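Local coordinates for protein transcriptional regulator, TetR family (PDB 3EUP) that probably acts as a dimeric TetR-family transcriptional regulator, binding DNA through an N-terminal helix-turn-helix domain and probably responding to a small-molecule signal, at residues Pro22-Val26 against Lys27-Gly31; Ser72-Thr75 against Ala76-Ala80; Leu102-Gly106 against Gly107-Leu111; Glu190-Glu193 against Asp194-Gly198. All blocks are in the same frame, centred on the assembly; numbering follows the deposited sequence.

Interaction 1 (Pro22-Val26 against Lys27-Gly31); sequences PVFNV and KGLAG
Val23 and Lys27 sit one turn apart on helix 10-31, which matches the first helix of the TetR-type helix-turn-helix DNA-binding domain, and their side chains run side by side in the same direction. The valine places CG1 anti to its own nitrogen (chi1 -174°), and this branch meets Lys27 CD at 3.9 Å. Lysine suits the place because its long aliphatic chain can lie along Val23 while its ammonium group passes on to a salt bridge with Asp36; CG set beside the backbone N, with the chain extended beyond it, directs it there. Beneath them Lys27 N donates to Val23 O at 2.8 Å in a nearly straight bond. The next bond, Gly28 N to Phe24 O, is equally short but more bent, at 141°. Gly28 has a positive phi of 79°, a value glycine adopts readily, and here the helix kinks. Leu29 N and Ala30 N, which lack partners in the preceding turn, donate instead to the carboxylate of Glu116. On the buried side Phe24 packs against Val58 and Ala62 of helix 55-78 and Leu37 of helix 34-41, a setting that a large apolar ring suits. Across the kink, Leu29 CA lies at the edge of that ring, near its plane, and Phe24 CE1 touches Leu29 CD1 at 4.3 Å.

Interaction 2 (Ser72-Thr75 against Ala76-Ala80); sequences SVLT and AKVQA
Leu74 and Val78, one turn apart near the C-terminal end of helix 55-78, form the tight apolar part of this contact. In TetR-family proteins a long helix of this kind joins the DNA-binding domain to the regulatory domain. Leu74 CD2 presses on Val78 CG2 at 3.3 Å, closer than usual for two methyl groups. The valine's placement explains part of the crowding: CG2 lies beside its own backbone N and is directed at the preceding turn, only 3.1 Å from Leu74 O. Leucine fits here because its side chain also reaches Tyr91 and Met94 of helix 91-96. Thr75 and Gln79, running alongside each other, face solvent instead. Thr75 keeps OG1 beside its own N (chi1 -67°), where the hydroxyl bonds to Lys71 O, and this turns CG2 toward the glutamine. NE2 is 3.1 Å from that methyl, close but without a hydrogen bond, since CG2 has no lone pair to offer. Beneath the side chains, Val78 N donates to Leu74 O at 2.8 Å, and Ala76, Lys77 and Gln79 make the same i to i+4 bond. Hydrogen bonding between 72-75 and 76-80 is therefore carried by the backbone, while the side chains add van der Waals contact on the packed face and a hydroxyl and an amide that can be solvated on the exposed one.

Interaction 3 (Leu102-Gly106 against Gly107-Leu111); sequences LFPVG and GCPLL
The ring of Phe103 meets Gly107 and Cys108 with its edge: Gly107 O and Cys108 CA lie in its plane, and CE2 approaches Cys108 CB at 4.0 Å. Tyr95 makes an edge-to-face stack with the same ring. The two proline rings cross at about a right angle, Pro104 CG standing 4.0 Å from Pro109 CD. Pro104 to Gly107 form a type II beta turn, closed by Gly107 N donating to Pro104 O at 3.0 Å from above the carbonyl plane. Glycine suits both Gly106 and Gly107, since at their backbone angles a side chain would jam against the preceding carbonyl oxygen. Proline suits the first turn of helix 109-117, where Pro109 has no N-H to leave without a partner. Cys108 is the N-cap, its SG accepting from Leu111 N at 3.6 Å, although the position of the sulfur is less certain. A water accepts from Cys108 N at 3.0 Å and donates weakly to Gly106 O. Asn25 of helix 10-31 gives its ND2 to both Val105 O and Gly107 O. Backbone polar groups of this largely buried turn are thus paired by the turn itself, a water and the side chains of Asn25 and Asn112, and through Asn25 the turn is joined to the DNA-binding domain.

Interaction 4 (Glu190-Glu193 against Asp194-Gly198); sequences ESLE and DLIAG
Asp194 N bonds to Glu190 O at 3.0 Å, the first of four consecutive i to i+4 bonds that end with Ala197 N on Glu193 O at 2.9 Å and 170°. They form regular turns of helix 182-197, which, together with helix 158-179, faces the second subunit in the manner of the four-helix dimer interface of TetR-family proteins. Asp194 holds CG beside its own backbone N (chi1 -59°), a torsion that folds the carboxylate back over the previous turn, with OD2 3.4 Å from Glu190 O. Two acceptors so close would probably be unfavourable alone, but Lys160 of the second subunit makes a salt bridge with Asp194 OD2, and Glu190 OE2 forms a long, weak ion pair with the same ammonium. Small and polar, Ser191 fits where the subunits meet and hydrogen-bonds to Ser164 of the second subunit. On another side of the helix the residues are apolar: Leu192 packs on Met165 and Val169 of helix 158-179, while Ile196 touches Leu88 and Lys85; Leu192 CD1 and Ile196 CD1 are 4.4 Å apart. At the subunit boundary a water joins the two turns, 2.7 Å from Ser191 OG and donating to Asp194 OD2 at 2.9 Å.

All four contacts are local and follow one another along the chain, so none nests in or crosses another and none closes a long loop. Interaction 1 spans the kink late in helix 10-31, and interaction 2 the last turns of helix 55-78, their centres about 26 Å apart. Interaction 3, the turn leading into helix 109-117, touches both: it is joined to interaction 1 through Asn25, and Val73 CG2 of interaction 2 packs on Leu102 O at 3.8 Å. Interaction 4, near the end of helix 182-197, stands apart, its centre about 33 Å from that of interaction 1. Interactions 1, 3 and 4 also meet the second subunit.

Interaction 1 (Pro22-Val26 against Lys27-Gly31)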
loop_
_atom_site.group_PDB
_atom_site.type_symbol
_atom_site.label_atom_id
_atom_site.label_comp_id
_atom_site.label_asym_id
_atom_site.label_seq_id
_atom_site.Cartn_x
_atom_site.Cartn_y
_atom_site.Cartn_z
ATOM N N PRO A 22 8.574 -16.168 -0.501
ATOM C CA PRO A 22 9.010 -15.116 0.449
ATOM C C PRO A 22 10.007 -14.143 -0.174
ATOM O O PRO A 22 10.042 -12.963 0.196
ATOM C CB PRO A 22 9.702 -15.919 1.562
ATOM C CG PRO A 22 9.164 -17.278 1.436
ATOM C CD PRO A 22 8.905 -17.508 -0.002
ATOM N N VAL A 23 10.818 -14.615 -1.119
ATOM C CA VAL A 23 11.756 -13.735 -1.797
ATOM C C VAL A 23 10.965 -12.817 -2.732
ATOM O O VAL A 23 11.227 -11.604 -2.779
ATOM C CB VAL A 23 12.813 -14.487 -2.647
ATOM C CG1 VAL A 23 13.815 -13.515 -3.187
ATOM C CG2 VAL A 23 13.533 -15.585 -1.806
ATOM N N PHE A 24 10.035 -13.348 -3.524
ATOM C CA PHE A 24 9.290 -12.426 -4.398
ATOM C C PHE A 24 8.509 -11.411 -3.567
ATOM O O PHE A 24 8.420 -10.247 -3.937
ATOM C CB PHE A 24 8.337 -13.131 -5.348
ATOM C CG PHE A 24 9.018 -13.772 -6.506
ATOM C CD1 PHE A 24 9.581 -12.997 -7.530
ATOM C CD2 PHE A 24 9.157 -15.141 -6.549
ATOM C CE1 PHE A 24 10.236 -13.600 -8.622
ATOM C CE2 PHE A 24 9.828 -15.768 -7.625
ATOM C CZ PHE A 24 10.354 -14.998 -8.656
ATOM N N ASN A 25 7.928 -11.847 -2.460
ATOM C CA ASN A 25 7.084 -10.969 -1.643
ATOM C C ASN A 25 7.870 -9.804 -1.045
ATOM O O ASN A 25 7.301 -8.741 -0.836
ATOM C CB ASN A 25 6.344 -11.731 -0.550
ATOM C CG ASN A 25 5.156 -10.974 -0.009
ATOM O OD1 ASN A 25 4.416 -10.318 -0.755
ATOM N ND2 ASN A 25 4.968 -11.047 1.291
ATOM N N VAL A 26 9.165 -9.999 -0.843
ATOM C CA VAL A 26 10.065 -8.999 -0.245
ATOM C C VAL A 26 10.791 -8.153 -1.289
ATOM O O VAL A 26 10.779 -6.921 -1.223
ATOM C CB VAL A 26 11.095 -9.706 0.673
ATOM C CG1 VAL A 26 12.301 -8.765 1.039
ATOM C CG2 VAL A 26 10.399 -10.164 1.917
ATOM N N LYS A 27 11.374 -8.810 -2.283
ATOM C CA LYS A 27 12.225 -8.145 -3.270
ATOM C C LYS A 27 11.491 -7.731 -4.546
ATOM O O LYS A 27 12.003 -6.915 -5.329
ATOM C CB LYS A 27 13.384 -9.058 -3.648
ATOM C CG LYS A 27 14.287 -9.409 -2.486
ATOM C CD LYS A 27 15.584 -10.057 -3.011
ATOM C CE LYS A 27 16.731 -9.953 -2.017
ATOM N NZ LYS A 27 17.981 -10.530 -2.587
ATOM N N GLY A 28 10.309 -8.296 -4.785
ATOM C CA GLY A 28 9.574 -7.966 -5.991
ATOM C C GLY A 28 10.123 -8.712 -7.193
ATOM O O GLY A 28 11.107 -9.400 -7.100
ATOM N N LEU A 29 9.436 -8.620 -8.311
ATOM C CA LEU A 29 9.882 -9.310 -9.521
ATOM C C LEU A 29 11.214 -8.693 -9.996
ATOM O O LEU A 29 12.167 -9.414 -10.267
ATOM C CB LEU A 29 8.787 -9.249 -10.582
ATOM C CG LEU A 29 9.144 -9.705 -12.001
ATOM C CD1 LEU A 29 9.425 -11.228 -12.071
ATOM C CD2 LEU A 29 8.049 -9.234 -13.029
ATOM N N ALA A 30 11.314 -7.359 -9.996
ATOM C CA ALA A 30 12.555 -6.689 -10.472
ATOM C C ALA A 30 13.723 -6.944 -9.541
ATOM O O ALA A 30 14.838 -7.062 -10.006
ATOM C CB ALA A 30 12.361 -5.163 -10.678
ATOM N N GLY A 31 13.490 -7.031 -8.238
ATOM C CA GLY A 31 14.592 -7.208 -7.312
ATOM C C GLY A 31 15.022 -8.662 -7.105
ATOM O O GLY A 31 16.012 -8.942 -6.419
#

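Interaction 2 (Ser72-Thr75 against Ala76-Ala80)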
loop_
_atom_site.group_PDB
_atom_site.type_symbol
_atom_site.label_atom_id
_atom_site.label_comp_id
_atom_site.label_asym_id
_atom_site.label_seq_id
_atom_site.Cartn_x
_atom_site.Cartn_y
_atom_site.Cartn_z
ATOM N N SER A 72 -6.603 -18.428 2.911
ATOM C CA SER A 72 -6.814 -19.610 3.745
ATOM C C SER A 72 -6.829 -19.290 5.234
ATOM O O SER A 72 -7.619 -19.857 5.968
ATOM C CB SER A 72 -5.789 -20.693 3.408
ATOM O OG SER A 72 -6.014 -21.091 2.086
ATOM N N VAL A 73 -5.990 -18.367 5.668
ATOM C CA VAL A 73 -5.991 -17.936 7.060
ATOM C C VAL A 73 -7.280 -17.236 7.365
ATOM O O VAL A 73 -7.945 -17.572 8.348
ATOM C CB VAL A 73 -4.814 -17.023 7.402
ATOM C CG1 VAL A 73 -4.986 -16.408 8.768
ATOM C CG2 VAL A 73 -3.491 -17.801 7.345
ATOM N N LEU A 74 -7.672 -16.303 6.505
ATOM C CA LEU A 74 -8.897 -15.543 6.713
ATOM C C LEU A 74 -10.105 -16.493 6.753
ATOM O O LEU A 74 -10.997 -16.337 7.605
ATOM C CB LEU A 74 -9.062 -14.493 5.610
ATOM C CG LEU A 74 -10.200 -13.449 5.645
ATOM C CD1 LEU A 74 -10.045 -12.403 4.492
ATOM C CD2 LEU A 74 -11.606 -14.076 5.560
ATOM N N THR A 75 -10.128 -17.464 5.833
ATOM C CA THR A 75 -11.174 -18.509 5.790
ATOM C C THR A 75 -11.230 -19.282 7.110
ATOM O O THR A 75 -12.299 -19.500 7.680
ATOM C CB THR A 75 -10.991 -19.489 4.573
ATOM O OG1 THR A 75 -11.207 -18.777 3.347
ATOM C CG2 THR A 75 -11.996 -20.650 4.619
ATOM N N ALA A 76 -10.074 -19.667 7.623
ATOM C CA ALA A 76 -10.033 -20.491 8.809
ATOM C C ALA A 76 -10.508 -19.683 10.018
ATOM O O ALA A 76 -11.264 -20.184 10.830
ATOM C CB ALA A 76 -8.632 -21.084 9.027
ATOM N N LYS A 77 -10.110 -18.414 10.096
ATOM C CA LYS A 77 -10.512 -17.536 11.202
ATOM C C LYS A 77 -11.987 -17.153 11.126
ATOM O O LYS A 77 -12.673 -17.127 12.140
ATOM C CB LYS A 77 -9.631 -16.278 11.224
ATOM C CG LYS A 77 -8.258 -16.558 11.799
ATOM C CD LYS A 77 -7.486 -15.320 12.053
ATOM C CE LYS A 77 -6.245 -15.654 12.843
ATOM N NZ LYS A 77 -6.618 -15.993 14.218
ATOM N N VAL A 78 -12.490 -16.915 9.923
ATOM C CA VAL A 78 -13.903 -16.618 9.727
ATOM C C VAL A 78 -14.785 -17.824 10.143
ATOM O O VAL A 78 -15.748 -17.661 10.870
ATOM C CB VAL A 78 -14.169 -16.198 8.264
ATOM C CG1 VAL A 78 -15.611 -16.268 7.922
ATOM C CG2 VAL A 78 -13.652 -14.780 8.034
ATOM N N GLN A 79 -14.410 -19.030 9.739
ATOM C CA GLN A 79 -15.177 -20.232 10.075
ATOM C C GLN A 79 -15.141 -20.560 11.577
ATOM O O GLN A 79 -15.866 -21.416 12.020
ATOM C CB GLN A 79 -14.697 -21.437 9.239
ATOM C CG GLN A 79 -14.969 -21.301 7.699
ATOM C CD GLN A 79 -14.264 -22.375 6.816
ATOM O OE1 GLN A 79 -13.563 -23.270 7.309
ATOM N NE2 GLN A 79 -14.459 -22.277 5.512
ATOM N N ALA A 80 -14.308 -19.883 12.362
ATOM C CA ALA A 80 -14.299 -20.078 13.808
ATOM C C ALA A 80 -15.132 -19.038 14.575
ATOM O O ALA A 80 -15.275 -19.152 15.805
ATOM C CB ALA A 80 -12.874 -20.077 14.325
#

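Interaction 3 (Leu102-Gly106 against Gly107-Leu111)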
loop_
_atom_site.group_PDB
_atom_site.type_symbol
_atom_site.label_atom_id
_atom_site.label_comp_id
_atom_site.label_asym_id
_atom_site.label_seq_id
_atom_site.Cartn_x
_atom_site.Cartn_y
_atom_site.Cartn_z
ATOM N N LEU A 102 1.474 -15.258 10.890
ATOM C CA LEU A 102 0.377 -15.791 10.040
ATOM C C LEU A 102 0.333 -15.222 8.608
ATOM O O LEU A 102 -0.270 -15.833 7.728
ATOM C CB LEU A 102 -0.989 -15.593 10.706
ATOM C CG LEU A 102 -1.469 -16.613 11.748
ATOM C CD1 LEU A 102 -0.358 -17.434 12.456
ATOM C CD2 LEU A 102 -2.383 -15.901 12.743
ATOM N N PHE A 103 0.919 -14.044 8.389
ATOM C CA PHE A 103 1.042 -13.467 7.050
ATOM C C PHE A 103 2.309 -13.948 6.380
ATOM O O PHE A 103 3.277 -14.297 7.062
ATOM C CB PHE A 103 1.121 -11.941 7.101
ATOM C CG PHE A 103 -0.159 -11.252 6.729
ATOM C CD1 PHE A 103 -1.223 -11.266 7.584
ATOM C CD2 PHE A 103 -0.272 -10.552 5.547
ATOM C CE1 PHE A 103 -2.390 -10.614 7.254
ATOM C CE2 PHE A 103 -1.445 -9.925 5.211
ATOM C CZ PHE A 103 -2.494 -9.958 6.070
ATOM N N PRO A 104 2.338 -13.936 5.040
ATOM C CA PRO A 104 3.592 -14.341 4.416
ATOM C C PRO A 104 4.737 -13.427 4.857
ATOM O O PRO A 104 4.520 -12.271 5.243
ATOM C CB PRO A 104 3.336 -14.156 2.918
ATOM C CG PRO A 104 1.865 -13.995 2.765
ATOM C CD PRO A 104 1.332 -13.491 4.065
ATOM N N VAL A 105 5.950 -13.967 4.813
ATOM C CA VAL A 105 7.152 -13.144 4.983
ATOM C C VAL A 105 7.120 -11.974 3.996
ATOM O O VAL A 105 6.890 -12.184 2.821
ATOM C CB VAL A 105 8.425 -13.957 4.726
ATOM C CG1 VAL A 105 9.661 -13.031 4.655
ATOM C CG2 VAL A 105 8.598 -15.010 5.835
ATOM N N GLY A 106 7.346 -10.756 4.478
ATOM C CA GLY A 106 7.231 -9.553 3.627
ATOM C C GLY A 106 5.881 -8.859 3.629
ATOM O O GLY A 106 5.742 -7.791 3.027
ATOM N N GLY A 107 4.873 -9.448 4.274
ATOM C CA GLY A 107 3.600 -8.764 4.492
ATOM C C GLY A 107 2.589 -9.100 3.421
ATOM O O GLY A 107 2.584 -10.233 2.904
ATOM N N CYS A 108 1.744 -8.129 3.077
ATOM C CA CYS A 108 0.597 -8.396 2.240
ATOM C C CYS A 108 1.024 -8.449 0.789
ATOM O O CYS A 108 1.534 -7.458 0.264
ATOM C CB CYS A 108 -0.483 -7.330 2.389
ATOM S SG CYS A 108 -1.944 -7.648 1.390
ATOM N N PRO A 109 0.819 -9.613 0.131
ATOM C CA PRO A 109 1.177 -9.691 -1.284
ATOM C C PRO A 109 0.323 -8.795 -2.194
ATOM O O PRO A 109 0.754 -8.431 -3.301
ATOM C CB PRO A 109 0.993 -11.160 -1.623
ATOM C CG PRO A 109 0.070 -11.710 -0.572
ATOM C CD PRO A 109 0.333 -10.898 0.669
ATOM N N LEU A 110 -0.884 -8.444 -1.748
ATOM C CA LEU A 110 -1.771 -7.671 -2.586
ATOM C C LEU A 110 -1.237 -6.244 -2.638
ATOM O O LEU A 110 -1.073 -5.650 -3.718
ATOM C CB LEU A 110 -3.191 -7.777 -2.034
ATOM C CG LEU A 110 -4.308 -6.930 -2.569
ATOM C CD1 LEU A 110 -5.634 -7.417 -1.938
ATOM C CD2 LEU A 110 -4.016 -5.476 -2.255
ATOM N N LEU A 111 -0.898 -5.729 -1.456
ATOM C CA LEU A 111 -0.245 -4.452 -1.362
ATOM C C LEU A 111 1.082 -4.489 -2.099
ATOM O O LEU A 111 1.340 -3.651 -2.902
ATOM C CB LEU A 111 -0.077 -4.173 0.127
ATOM C CG LEU A 111 0.347 -2.871 0.681
ATOM C CD1 LEU A 111 -0.544 -1.695 0.208
ATOM C CD2 LEU A 111 0.322 -3.022 2.242
HETATM O O HOH W 1 3.236 -5.537 2.823
#

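Interaction 4 (Glu190-Glu193 against Asp194-Gly198)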
loop_
_atom_site.group_PDB
_atom_site.type_symbol
_atom_site.label_atom_id
_atom_site.label_comp_id
_atom_site.label_asym_id
_atom_site.label_seq_id
_atom_site.Cartn_x
_atom_site.Cartn_y
_atom_site.Cartn_z
ATOM N N GLU A 190 -8.811 -0.166 15.132
ATOM C CA GLU A 190 -9.854 0.367 15.995
ATOM C C GLU A 190 -10.958 1.061 15.150
ATOM O O GLU A 190 -12.167 0.881 15.394
ATOM C CB GLU A 190 -9.237 1.336 17.021
ATOM C CG GLU A 190 -9.997 1.461 18.257
ATOM C CD GLU A 190 -9.530 2.650 19.123
ATOM O OE1 GLU A 190 -8.295 2.964 19.127
ATOM O OE2 GLU A 190 -10.430 3.283 19.753
ATOM N N SER A 191 -10.557 1.837 14.152
ATOM C CA SER A 191 -11.537 2.409 13.252
ATOM C C SER A 191 -12.227 1.348 12.398
ATOM O O SER A 191 -13.329 1.550 12.033
ATOM C CB SER A 191 -10.914 3.501 12.356
ATOM O OG SER A 191 -10.600 4.668 13.123
ATOM N N LEU A 192 -11.586 0.246 12.038
ATOM C CA LEU A 192 -12.325 -0.822 11.371
ATOM C C LEU A 192 -13.482 -1.311 12.262
ATOM O O LEU A 192 -14.606 -1.476 11.798
ATOM C CB LEU A 192 -11.415 -1.984 11.050
ATOM C CG LEU A 192 -11.979 -3.179 10.299
ATOM C CD1 LEU A 192 -12.475 -2.796 8.869
ATOM C CD2 LEU A 192 -10.874 -4.205 10.216
ATOM N N GLU A 193 -13.207 -1.547 13.536
ATOM C CA GLU A 193 -14.277 -1.888 14.474
ATOM C C GLU A 193 -15.394 -0.842 14.519
ATOM O O GLU A 193 -16.572 -1.183 14.519
ATOM C CB GLU A 193 -13.725 -2.042 15.891
ATOM C CG GLU A 193 -13.033 -3.336 16.141
ATOM C CD GLU A 193 -13.300 -3.882 17.553
ATOM O OE1 GLU A 193 -13.732 -3.096 18.427
ATOM O OE2 GLU A 193 -13.079 -5.100 17.780
ATOM N N ASP A 194 -15.030 0.431 14.601
ATOM C CA ASP A 194 -16.035 1.508 14.580
ATOM C C ASP A 194 -16.904 1.469 13.288
ATOM O O ASP A 194 -18.111 1.691 13.338
ATOM C CB ASP A 194 -15.369 2.884 14.707
ATOM C CG ASP A 194 -14.558 3.030 15.998
ATOM O OD1 ASP A 194 -14.881 2.329 16.984
ATOM O OD2 ASP A 194 -13.600 3.840 16.046
ATOM N N LEU A 195 -16.299 1.194 12.138
ATOM C CA LEU A 195 -17.067 1.141 10.900
ATOM C C LEU A 195 -18.175 0.098 11.006
ATOM O O LEU A 195 -19.321 0.358 10.677
ATOM C CB LEU A 195 -16.147 0.828 9.695
ATOM C CG LEU A 195 -16.704 0.803 8.279
ATOM C CD1 LEU A 195 -17.169 2.223 7.849
ATOM C CD2 LEU A 195 -15.665 0.278 7.316
ATOM N N ILE A 196 -17.822 -1.088 11.479
ATOM C CA ILE A 196 -18.788 -2.189 11.528
ATOM C C ILE A 196 -19.843 -1.987 12.640
ATOM O O ILE A 196 -21.068 -2.208 12.407
ATOM C CB ILE A 196 -18.063 -3.535 11.580
ATOM C CG1 ILE A 196 -17.304 -3.696 10.267
ATOM C CG2 ILE A 196 -19.089 -4.680 11.772
ATOM C CD1 ILE A 196 -16.166 -4.582 10.371
ATOM N N ALA A 197 -19.400 -1.462 13.788
ATOM C CA ALA A 197 -20.334 -1.052 14.860
ATOM C C ALA A 197 -21.377 -0.091 14.309
ATOM O O ALA A 197 -22.536 -0.160 14.679
ATOM C CB ALA A 197 -19.606 -0.408 16.038
ATOM N N GLY A 198 -20.961 0.780 13.400
ATOM C CA GLY A 198 -21.843 1.761 12.823
ATOM C C GLY A 198 -22.868 1.195 11.860
ATOM O O GLY A 198 -23.770 1.916 11.477
HETATM O O HOH W 2 -13.089 5.551 13.798
#